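Local coordinates for protein thymidylate synthase ThyX (Streptomyces cacaoi subsp. asoensis, PDB 4P5A) that probably catalyses the flavin-dependent reductive methylation of dUMP to dTMP with methylenetetrahydrofolate as methyl donor, and works on UMP as well as dUMP, at residues V74-P77 / I78-R82; S158-A161 / R162-R166; R184-M187 / H188-L192. All blocks are in the same frame, centred on the assembly; numbering follows the deposited sequence.

All three contacts are local and largely buried, each made where the chain enters or follows a helix. Contacts 1 and 2 share one design, a backbone carbonyl at an N-cap taking two amides of the first helical turn; contact 1 leads from sheet strand 69-77 into helix 78-84, contact 2 from a loop into the short helix 162-165. Contact 3 is uninterrupted helix, part of 183-193. Contact 1 lies near the centre of the chain, whereas contact 2 is about 29 Å from it by centres and is buried against the second subunit. Arg-82 lies over a nucleotide ribose, Arg-166 grips a nucleotide phosphate, and Arg-184 holds an FAD phosphate.

Contact 1: residues V74-P77 / I78-R82; sequences VRAP and IFTVR. With 5BU (5-bromo-uridine-5'-monophosphate), chain F.
The junction between sheet strand 69-77 and helix 78-84 turns on Pro-77, the N-cap residue, whose carbonyl serves the first helical turn. Pro-77 O accepts from Val-81 N at 3.0 Å, nearly straight at 166° and in the carbonyl plane, and from Thr-80 N at 2.9 Å, a more bent bond whose donor stands above that plane. The pyrrolidine ring packs back on the helix: Pro-77 CG comes to 3.3 Å from Phe-79 CE1, oblique to the aromatic ring. Phe-79 CG lies between its backbone N and carbonyl carbon (chi1 71°), which brings the ring round to the proline, while Thr-80 OG1 sits over one ring face toward the rim. On the strand side of the turn, the methyl Ala-76 CB touches Val-81 CG2 at 4.1 Å and lies equally near Thr-80 CG2. Helix 207-223 covers Thr-80 and Phe-79. One turn on, Arg-82 lays one guanidinium face over C3' of 5-bromo-UMP, and its NH1 forms a salt bridge with Glu-94 of the second subunit. The strand-to-helix turn, with a proline at the N-cap, thus opens into the nucleotide site shared between subunits, as in the ThyX family.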
loop_
_atom_site.group_PDB
_atom_site.type_symbol
_atom_site.label_atom_id
_atom_site.label_comp_id
_atom_site.label_asym_id
_atom_site.label_seq_id
_atom_site.Cartn_x
_atom_site.Cartn_y
_atom_site.Cartn_z
ATOM N N VAL B 74 -14.386 -15.632 6.540
ATOM C CA VAL B 74 -15.278 -15.593 5.403
ATOM C C VAL B 74 -15.248 -16.975 4.726
ATOM O O VAL B 74 -14.206 -17.526 4.481
ATOM C CB VAL B 74 -14.752 -14.546 4.348
ATOM C CG1 VAL B 74 -15.692 -14.524 3.091
ATOM C CG2 VAL B 74 -14.714 -13.121 5.007
ATOM N N ARG B 75 -16.420 -17.549 4.451
ATOM C CA ARG B 75 -16.511 -18.715 3.617
ATOM C C ARG B 75 -17.304 -18.441 2.332
ATOM O O ARG B 75 -18.473 -17.990 2.389
ATOM C CB ARG B 75 -17.212 -19.840 4.411
ATOM C CG ARG B 75 -17.221 -21.223 3.658
ATOM C CD ARG B 75 -17.807 -22.410 4.583
ATOM N NE ARG B 75 -17.596 -22.102 6.004
ATOM C CZ ARG B 75 -16.541 -22.477 6.732
ATOM N NH1 ARG B 75 -15.570 -23.243 6.213
ATOM N NH2 ARG B 75 -16.456 -22.099 7.995
ATOM N N ALA B 76 -16.681 -18.656 1.169
ATOM C CA ALA B 76 -17.304 -18.197 -0.089
ATOM C C ALA B 76 -16.629 -18.993 -1.175
ATOM O O ALA B 76 -15.481 -19.469 -0.991
ATOM C CB ALA B 76 -17.070 -16.627 -0.296
ATOM N N PRO B 77 -17.274 -19.072 -2.391
ATOM C CA PRO B 77 -16.680 -19.727 -3.532
ATOM C C PRO B 77 -15.467 -18.938 -4.043
ATOM O O PRO B 77 -15.391 -17.701 -3.848
ATOM C CB PRO B 77 -17.821 -19.752 -4.568
ATOM C CG PRO B 77 -18.712 -18.570 -4.196
ATOM C CD PRO B 77 -18.624 -18.505 -2.654
ATOM N N ILE B 78 -14.522 -19.638 -4.603
ATOM C CA ILE B 78 -13.317 -18.968 -5.130
ATOM C C ILE B 78 -13.617 -17.741 -6.029
ATOM O O ILE B 78 -12.946 -16.711 -5.892
ATOM C CB ILE B 78 -12.494 -20.020 -5.923
ATOM C CG1 ILE B 78 -11.847 -20.938 -4.902
ATOM C CG2 ILE B 78 -11.393 -19.325 -6.810
ATOM C CD1 ILE B 78 -11.128 -22.104 -5.539
ATOM N N PHE B 79 -14.621 -17.809 -6.918
ATOM C CA PHE B 79 -14.804 -16.623 -7.710
ATOM C C PHE B 79 -15.115 -15.363 -6.916
ATOM O O PHE B 79 -14.848 -14.264 -7.396
ATOM C CB PHE B 79 -15.813 -16.787 -8.857
ATOM C CG PHE B 79 -17.237 -16.901 -8.399
ATOM C CD1 PHE B 79 -17.771 -18.134 -7.961
ATOM C CD2 PHE B 79 -18.030 -15.743 -8.340
ATOM C CE1 PHE B 79 -19.135 -18.183 -7.487
ATOM C CE2 PHE B 79 -19.340 -15.791 -7.850
ATOM C CZ PHE B 79 -19.865 -16.993 -7.378
ATOM N N THR B 80 -15.767 -15.505 -5.766
ATOM C CA THR B 80 -16.086 -14.351 -4.908
ATOM C C THR B 80 -14.887 -13.994 -4.016
ATOM O O THR B 80 -14.652 -12.826 -3.759
ATOM C CB THR B 80 -17.274 -14.755 -4.004
ATOM O OG1 THR B 80 -18.415 -14.921 -4.861
ATOM C CG2 THR B 80 -17.612 -13.637 -2.999
ATOM N N VAL B 81 -14.132 -15.006 -3.592
ATOM C CA VAL B 81 -12.852 -14.654 -2.888
ATOM C C VAL B 81 -11.916 -13.827 -3.748
ATOM O O VAL B 81 -11.225 -12.943 -3.223
ATOM C CB VAL B 81 -12.158 -15.956 -2.452
ATOM C CG1 VAL B 81 -10.817 -15.674 -1.720
ATOM C CG2 VAL B 81 -13.101 -16.634 -1.448
ATOM N N ARG B 82 -11.889 -14.140 -5.040
ATOM C CA ARG B 82 -11.106 -13.316 -5.969
ATOM C C ARG B 82 -11.522 -11.852 -5.874
ATOM O O ARG B 82 -10.588 -11.024 -5.909
ATOM C CB ARG B 82 -11.155 -13.759 -7.435
ATOM C CG ARG B 82 -10.695 -15.246 -7.548
ATOM C CD ARG B 82 -9.655 -15.334 -8.729
ATOM N NE ARG B 82 -10.125 -15.083 -10.010
ATOM C CZ ARG B 82 -9.389 -14.569 -11.011
ATOM N NH1 ARG B 82 -9.933 -14.532 -12.156
ATOM N NH2 ARG B 82 -8.155 -14.086 -10.870
HETATM P P 5BU F . -14.393 -11.920 -13.064
HETATM O OP1 5BU F . -13.917 -13.073 -13.913
HETATM O OP2 5BU F . -15.131 -10.802 -13.830
HETATM O OP3 5BU F . -15.172 -12.367 -11.775
HETATM O "O5'" 5BU F . -13.029 -11.192 -12.511
HETATM C "C5'" 5BU F . -11.970 -11.078 -13.347
HETATM C "C4'" 5BU F . -10.807 -10.280 -12.546
HETATM O "O4'" 5BU F . -11.320 -8.934 -12.245
HETATM C "C3'" 5BU F . -10.520 -10.901 -11.185
HETATM O "O3'" 5BU F . -9.166 -10.560 -10.757
HETATM C "C2'" 5BU F . -11.490 -10.137 -10.297
HETATM O "O2'" 5BU F . -11.017 -10.131 -8.931
HETATM C "C1'" 5BU F . -11.630 -8.748 -10.881
HETATM N N1 5BU F . -13.010 -8.205 -10.870
HETATM C C2 5BU F . -13.587 -7.952 -9.628
HETATM O O2 5BU F . -12.839 -8.066 -8.629
HETATM N N3 5BU F . -14.880 -7.598 -9.472
HETATM C C4 5BU F . -15.689 -7.461 -10.606
HETATM O O4 5BU F . -16.843 -7.137 -10.482
HETATM C C5 5BU F . -15.078 -7.733 -11.847
HETATM C C6 5BU F . -13.800 -8.135 -12.046
HETATM BR BR 5BU F . -16.109 -7.358 -13.446
#

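Contact 2: residues S158-A161 / R162-R166; sequences SGIA and REIAR. With 5BU (5-bromo-uridine-5'-monophosphate), chain G.
The guanidinium of Arg-166 meets the 5-bromo-UMP phosphate at its edge, with OP2 near its plane. Arg-166 NH2 gives the straighter bond to OP2, 2.8 Å at 158°, while NH1 reaches OP1 at 3.1 Å and OP2 only weakly. Arg-166 NE is turned back to Glu-163 O at 3.0 Å, which limits rotation of the group; the chain bends at chi2 (71°) to make this possible. A leucine here would probably leave the phosphate without these bonds and Glu-163 O without its NE donor. At the N-cap, Ala-161 O takes Ala-165 N nearly along the C=O axis at 3.0 Å and Ile-164 N from above the carbonyl plane. Branch methyls Ile-160 CG2 and Ile-164 CG2 touch at 3.7 Å. Glu-163 forms salt bridges with Arg-98 of its own chain and with Arg-113 of the second subunit. Gly-159, in a Schellman motif, closes helix 131-157, and the chain then runs through Ile-160 into helix 162-165, which packs back on that long helix through Ala-165 against Tyr-152 and Leu-155, with the second subunit also touching Ala-161 and Ile-164.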
loop_
_atom_site.group_PDB
_atom_site.type_symbol
_atom_site.label_atom_id
_atom_site.label_comp_id
_atom_site.label_asym_id
_atom_site.label_seq_id
_atom_site.Cartn_x
_atom_site.Cartn_y
_atom_site.Cartn_z
ATOM N N SER B 158 -4.767 -41.868 -7.214
ATOM C CA SER B 158 -3.658 -42.293 -8.037
ATOM C C SER B 158 -2.255 -41.821 -7.511
ATOM O O SER B 158 -1.210 -42.267 -8.001
ATOM C CB SER B 158 -3.958 -41.776 -9.440
ATOM O OG SER B 158 -2.904 -41.974 -10.323
ATOM N N GLY B 159 -2.235 -40.953 -6.507
ATOM C CA GLY B 159 -1.010 -40.421 -5.964
ATOM C C GLY B 159 -0.569 -39.107 -6.600
ATOM O O GLY B 159 0.557 -38.655 -6.361
ATOM N N ILE B 160 -1.427 -38.466 -7.402
ATOM C CA ILE B 160 -1.029 -37.186 -8.015
ATOM C C ILE B 160 -1.052 -36.125 -6.884
ATOM O O ILE B 160 -1.977 -36.129 -6.073
ATOM C CB ILE B 160 -2.005 -36.741 -9.143
ATOM C CG1 ILE B 160 -2.051 -37.724 -10.326
ATOM C CG2 ILE B 160 -1.696 -35.319 -9.676
ATOM C CD1 ILE B 160 -0.632 -38.112 -10.810
ATOM N N ALA B 161 -0.060 -35.194 -6.913
ATOM C CA ALA B 161 0.075 -34.167 -5.877
ATOM C C ALA B 161 -1.181 -33.290 -5.833
ATOM O O ALA B 161 -1.730 -32.864 -6.874
ATOM C CB ALA B 161 1.283 -33.307 -6.170
ATOM N N ARG B 162 -1.549 -32.912 -4.631
ATOM C CA ARG B 162 -2.769 -32.103 -4.518
ATOM C C ARG B 162 -2.772 -30.751 -5.224
ATOM O O ARG B 162 -3.811 -30.413 -5.782
ATOM C CB ARG B 162 -3.337 -32.159 -3.105
ATOM C CG ARG B 162 -2.511 -31.644 -2.218
ATOM C CD ARG B 162 -2.924 -32.036 -0.757
ATOM N NE ARG B 162 -1.646 -31.713 -0.126
ATOM C CZ ARG B 162 -0.859 -32.605 0.470
ATOM N NH1 ARG B 162 0.327 -32.240 0.932
ATOM N NH2 ARG B 162 -1.282 -33.864 0.606
ATOM N N GLU B 163 -1.594 -30.136 -5.421
ATOM C CA GLU B 163 -1.530 -28.828 -6.167
ATOM C C GLU B 163 -1.840 -28.990 -7.680
ATOM O O GLU B 163 -2.229 -28.016 -8.378
ATOM C CB GLU B 163 -0.156 -28.145 -5.923
ATOM C CG GLU B 163 0.996 -28.895 -6.652
ATOM C CD GLU B 163 2.298 -28.087 -6.694
ATOM O OE1 GLU B 163 3.149 -28.399 -7.575
ATOM O OE2 GLU B 163 2.490 -27.145 -5.833
ATOM N N ILE B 164 -1.717 -30.225 -8.215
ATOM C CA ILE B 164 -2.016 -30.451 -9.585
ATOM C C ILE B 164 -3.406 -31.055 -9.676
ATOM O O ILE B 164 -4.144 -30.695 -10.615
ATOM C CB ILE B 164 -0.969 -31.419 -10.229
ATOM C CG1 ILE B 164 0.370 -30.719 -10.437
ATOM C CG2 ILE B 164 -1.524 -32.126 -11.488
ATOM C CD1 ILE B 164 0.318 -29.664 -11.568
ATOM N N ALA B 165 -3.792 -31.930 -8.766
ATOM C CA ALA B 165 -5.152 -32.501 -8.841
ATOM C C ALA B 165 -6.233 -31.440 -8.807
ATOM O O ALA B 165 -7.300 -31.596 -9.480
ATOM C CB ALA B 165 -5.405 -33.515 -7.747
ATOM N N ARG B 166 -6.008 -30.365 -8.031
ATOM C CA ARG B 166 -7.044 -29.320 -7.943
ATOM C C ARG B 166 -7.265 -28.544 -9.188
ATOM O O ARG B 166 -8.218 -27.727 -9.197
ATOM C CB ARG B 166 -6.825 -28.371 -6.799
ATOM C CG ARG B 166 -5.461 -27.666 -6.728
ATOM C CD ARG B 166 -5.313 -26.608 -7.836
ATOM N NE ARG B 166 -4.084 -25.843 -7.525
ATOM C CZ ARG B 166 -4.000 -24.785 -6.668
ATOM N NH1 ARG B 166 -5.085 -24.301 -6.073
ATOM N NH2 ARG B 166 -2.797 -24.299 -6.427
HETATM P P 5BU G . -3.776 -22.472 -3.254
HETATM O OP1 5BU G . -5.178 -22.934 -3.245
HETATM O OP2 5BU G . -3.154 -22.252 -4.565
HETATM O OP3 5BU G . -2.916 -23.066 -2.235
HETATM O "O5'" 5BU G . -3.857 -20.945 -2.754
HETATM C "C5'" 5BU G . -4.725 -20.628 -1.654
HETATM C "C4'" 5BU G . -4.624 -19.093 -1.434
HETATM O "O4'" 5BU G . -3.266 -18.807 -0.818
HETATM C "C3'" 5BU G . -4.684 -18.187 -2.636
HETATM O "O3'" 5BU G . -5.166 -16.845 -2.186
HETATM C "C2'" 5BU G . -3.239 -18.107 -3.059
HETATM O "O2'" 5BU G . -3.054 -16.925 -3.759
HETATM C "C1'" 5BU G . -2.448 -18.103 -1.772
HETATM N N1 5BU G . -1.211 -18.960 -2.001
HETATM C C2 5BU G . -0.237 -18.487 -2.874
HETATM O O2 5BU G . -0.410 -17.333 -3.318
HETATM N N3 5BU G . 0.876 -19.246 -3.129
HETATM C C4 5BU G . 1.112 -20.495 -2.533
HETATM O O4 5BU G . 2.078 -21.161 -2.920
HETATM C C5 5BU G . 0.136 -20.921 -1.670
HETATM C C6 5BU G . -0.994 -20.202 -1.381
HETATM BR BR 5BU G . 0.398 -22.525 -0.672
#

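Contact 3: residues R184-M187 / H188-L192; sequences RALM and HFLSL. With FAD (flavin-adenine dinucleotide), chain L.
Leu-186 O and Leu-190 N make the shortest backbone bond of this turn, 2.8 Å and in the carbonyl plane, and the Leu-190 side chain packs against the same carbonyl, its CG 3.3 Å from Leu-186 O. Leu-190 CD1 also meets Leu-186 CG at 4.0 Å. The CD1 methyl of Leu-186 touches Phe-189 CD1 at 4.1 Å, oblique to the ring. Leu-186 CG is anti to its backbone N (chi1 -178°), which swings the isobutyl end along the helix toward both residues. Amides of His-188, Phe-189 and Ser-191 bond to the carbonyls of Arg-184, Ala-185 and Met-187, completing the i to i+4 ladder of helix 183-193. This helix follows strand 174-181 and divides its faces: Leu-186, Met-187 and Phe-189 turn to the protein interior, the first two on Trp-220 and the last edge-to-face with His-87, whereas Arg-184, Ala-185 and His-188 face the FAD pocket, which is formed by three subunits. The extended Arg-184 gives NH1 to FAD O2P at 2.8 Å, though bent at 130°, and NH2 to O1P at 3.1 Å and a straighter 158°. Ribose O3B of the same FAD lies over one guanidinium face. Glu-66 and the C-terminal carboxylate of Pro-239 add salt bridges to Arg-184, and are likely to offset part of its charge. Ala-185 CB rests 3.9 Å from adenine C2A, while His-188 NE2 hydrogen-bonds O2P of another FAD.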
loop_
_atom_site.group_PDB
_atom_site.type_symbol
_atom_site.label_atom_id
_atom_site.label_comp_id
_atom_site.label_asym_id
_atom_site.label_seq_id
_atom_site.Cartn_x
_atom_site.Cartn_y
_atom_site.Cartn_z
ATOM N N ARG B 184 -11.452 2.453 7.538
ATOM C CA ARG B 184 -11.306 3.226 6.286
ATOM C C ARG B 184 -11.279 2.240 5.111
ATOM O O ARG B 184 -11.968 2.475 4.075
ATOM C CB ARG B 184 -10.039 4.089 6.371
ATOM C CG ARG B 184 -10.142 5.190 5.238
ATOM C CD ARG B 184 -8.729 5.793 5.051
ATOM N NE ARG B 184 -8.897 6.993 4.204
ATOM C CZ ARG B 184 -7.832 7.791 3.929
ATOM N NH1 ARG B 184 -8.040 8.941 3.191
ATOM N NH2 ARG B 184 -6.609 7.472 4.387
ATOM N N ALA B 185 -10.535 1.167 5.248
ATOM C CA ALA B 185 -10.443 0.165 4.182
ATOM C C ALA B 185 -11.795 -0.524 4.029
ATOM O O ALA B 185 -12.164 -0.844 2.918
ATOM C CB ALA B 185 -9.367 -0.859 4.560
ATOM N N LEU B 186 -12.502 -0.795 5.112
ATOM C CA LEU B 186 -13.828 -1.391 5.023
ATOM C C LEU B 186 -14.763 -0.409 4.287
ATOM O O LEU B 186 -15.508 -0.903 3.395
ATOM C CB LEU B 186 -14.409 -1.709 6.445
ATOM C CG LEU B 186 -15.803 -2.387 6.369
ATOM C CD1 LEU B 186 -15.793 -3.709 5.574
ATOM C CD2 LEU B 186 -16.203 -2.637 7.805
ATOM N N MET B 187 -14.728 0.878 4.607
ATOM C CA MET B 187 -15.638 1.822 3.893
ATOM C C MET B 187 -15.317 1.871 2.409
ATOM O O MET B 187 -16.263 1.950 1.580
ATOM C CB MET B 187 -15.569 3.261 4.567
ATOM C CG MET B 187 -16.395 3.243 5.857
ATOM S SD MET B 187 -16.388 4.911 6.536
ATOM C CE MET B 187 -14.735 5.049 7.361
ATOM N N HIS B 188 -14.047 1.806 2.060
ATOM C CA HIS B 188 -13.714 1.867 0.588
ATOM C C HIS B 188 -14.230 0.604 -0.081
ATOM O O HIS B 188 -14.824 0.659 -1.185
ATOM C CB HIS B 188 -12.201 2.027 0.464
ATOM C CG HIS B 188 -11.757 2.258 -0.953
ATOM N ND1 HIS B 188 -11.554 3.519 -1.464
ATOM C CD2 HIS B 188 -11.510 1.382 -1.954
ATOM C CE1 HIS B 188 -11.173 3.419 -2.728
ATOM N NE2 HIS B 188 -11.217 2.138 -3.076
ATOM N N PHE B 189 -14.128 -0.532 0.614
ATOM C CA PHE B 189 -14.625 -1.790 0.044
ATOM C C PHE B 189 -16.171 -1.754 -0.057
ATOM O O PHE B 189 -16.712 -2.139 -1.092
ATOM C CB PHE B 189 -14.194 -2.886 0.980
ATOM C CG PHE B 189 -14.849 -4.218 0.772
ATOM C CD1 PHE B 189 -15.947 -4.615 1.537
ATOM C CD2 PHE B 189 -14.324 -5.129 -0.170
ATOM C CE1 PHE B 189 -16.558 -5.904 1.347
ATOM C CE2 PHE B 189 -14.916 -6.472 -0.294
ATOM C CZ PHE B 189 -16.062 -6.802 0.462
ATOM N N LEU B 190 -16.837 -1.190 0.956
ATOM C CA LEU B 190 -18.323 -1.202 0.944
ATOM C C LEU B 190 -18.791 -0.277 -0.212
ATOM O O LEU B 190 -19.815 -0.572 -0.818
ATOM C CB LEU B 190 -18.927 -0.695 2.269
ATOM C CG LEU B 190 -18.670 -1.700 3.445
ATOM C CD1 LEU B 190 -19.179 -1.079 4.673
ATOM C CD2 LEU B 190 -19.411 -3.059 3.214
ATOM N N SER B 191 -18.096 0.823 -0.462
ATOM C CA SER B 191 -18.532 1.769 -1.553
ATOM C C SER B 191 -18.481 1.052 -2.851
ATOM O O SER B 191 -19.296 1.298 -3.729
ATOM C CB SER B 191 -17.604 2.972 -1.599
ATOM O OG SER B 191 -18.083 3.957 -2.495
ATOM N N LEU B 192 -17.577 0.107 -3.003
ATOM C CA LEU B 192 -17.434 -0.564 -4.360
ATOM C C LEU B 192 -18.235 -1.898 -4.434
ATOM O O LEU B 192 -18.645 -2.324 -5.508
ATOM C CB LEU B 192 -15.941 -0.917 -4.604
ATOM C CG LEU B 192 -15.084 0.273 -4.890
ATOM C CD1 LEU B 192 -13.513 -0.203 -4.726
ATOM C CD2 LEU B 192 -15.406 0.823 -6.326
HETATM P PA FAD L . -2.537 7.873 0.427
HETATM O O1A FAD L . -1.942 8.033 -0.824
HETATM O O2A FAD L . -1.640 7.504 1.532
HETATM O O5B FAD L . -3.580 6.659 0.239
HETATM C C5B FAD L . -4.399 6.685 -0.824
HETATM C C4B FAD L . -5.763 5.934 -0.499
HETATM O O4B FAD L . -5.259 4.575 -0.385
HETATM C C3B FAD L . -6.411 6.238 0.846
HETATM O O3B FAD L . -7.308 7.309 0.531
HETATM C C2B FAD L . -7.159 4.967 1.165
HETATM O O2B FAD L . -8.353 4.805 0.323
HETATM C C1B FAD L . -6.076 3.976 0.737
HETATM N N9A FAD L . -5.137 3.586 1.823
HETATM C C8A FAD L . -3.769 3.643 1.780
HETATM N N7A FAD L . -3.297 3.054 2.928
HETATM C C5A FAD L . -4.357 2.654 3.691
HETATM C C6A FAD L . -4.440 2.046 4.931
HETATM N N6A FAD L . -3.361 1.651 5.614
HETATM N N1A FAD L . -5.687 1.754 5.419
HETATM C C2A FAD L . -6.774 2.058 4.708
HETATM N N3A FAD L . -6.710 2.651 3.467
HETATM C C4A FAD L . -5.508 2.986 2.959
HETATM N N1 FAD L . -2.557 14.508 8.567
HETATM C C2 FAD L . -2.313 14.514 9.860
HETATM O O2 FAD L . -1.578 13.652 10.373
HETATM N N3 FAD L . -2.919 15.461 10.702
HETATM C C4 FAD L . -3.801 16.391 10.219
HETATM O O4 FAD L . -4.339 17.212 11.007
HETATM C C4X FAD L . -4.079 16.406 8.823
HETATM N N5 FAD L . -4.957 17.312 8.301
HETATM C C5X FAD L . -5.064 17.403 6.905
HETATM C C6 FAD L . -5.824 18.466 6.293
HETATM C C7 FAD L . -5.856 18.512 4.879
HETATM C C7M FAD L . -6.729 19.682 4.284
HETATM C C8 FAD L . -5.178 17.608 4.043
HETATM C C8M FAD L . -5.201 17.559 2.489
HETATM C C9 FAD L . -4.436 16.595 4.660
HETATM C C9A FAD L . -4.410 16.487 6.049
HETATM N N10 FAD L . -3.588 15.479 6.638
HETATM C C10 FAD L . -3.442 15.468 7.987
HETATM C "C1'" FAD L . -2.926 14.426 5.827
HETATM C "C2'" FAD L . -4.033 13.321 5.530
HETATM O "O2'" FAD L . -4.517 12.658 6.733
HETATM C "C3'" FAD L . -3.431 12.237 4.643
HETATM O "O3'" FAD L . -2.256 11.722 5.268
HETATM C "C4'" FAD L . -3.043 12.782 3.239
HETATM O "O4'" FAD L . -4.087 13.603 2.765
HETATM C "C5'" FAD L . -2.861 11.647 2.252
HETATM O "O5'" FAD L . -4.219 11.117 1.975
HETATM P P FAD L . -4.439 9.529 1.850
HETATM O O1P FAD L . -4.103 8.823 3.086
HETATM O O2P FAD L . -5.911 9.450 1.492
HETATM O O3P FAD L . -3.480 9.145 0.644
#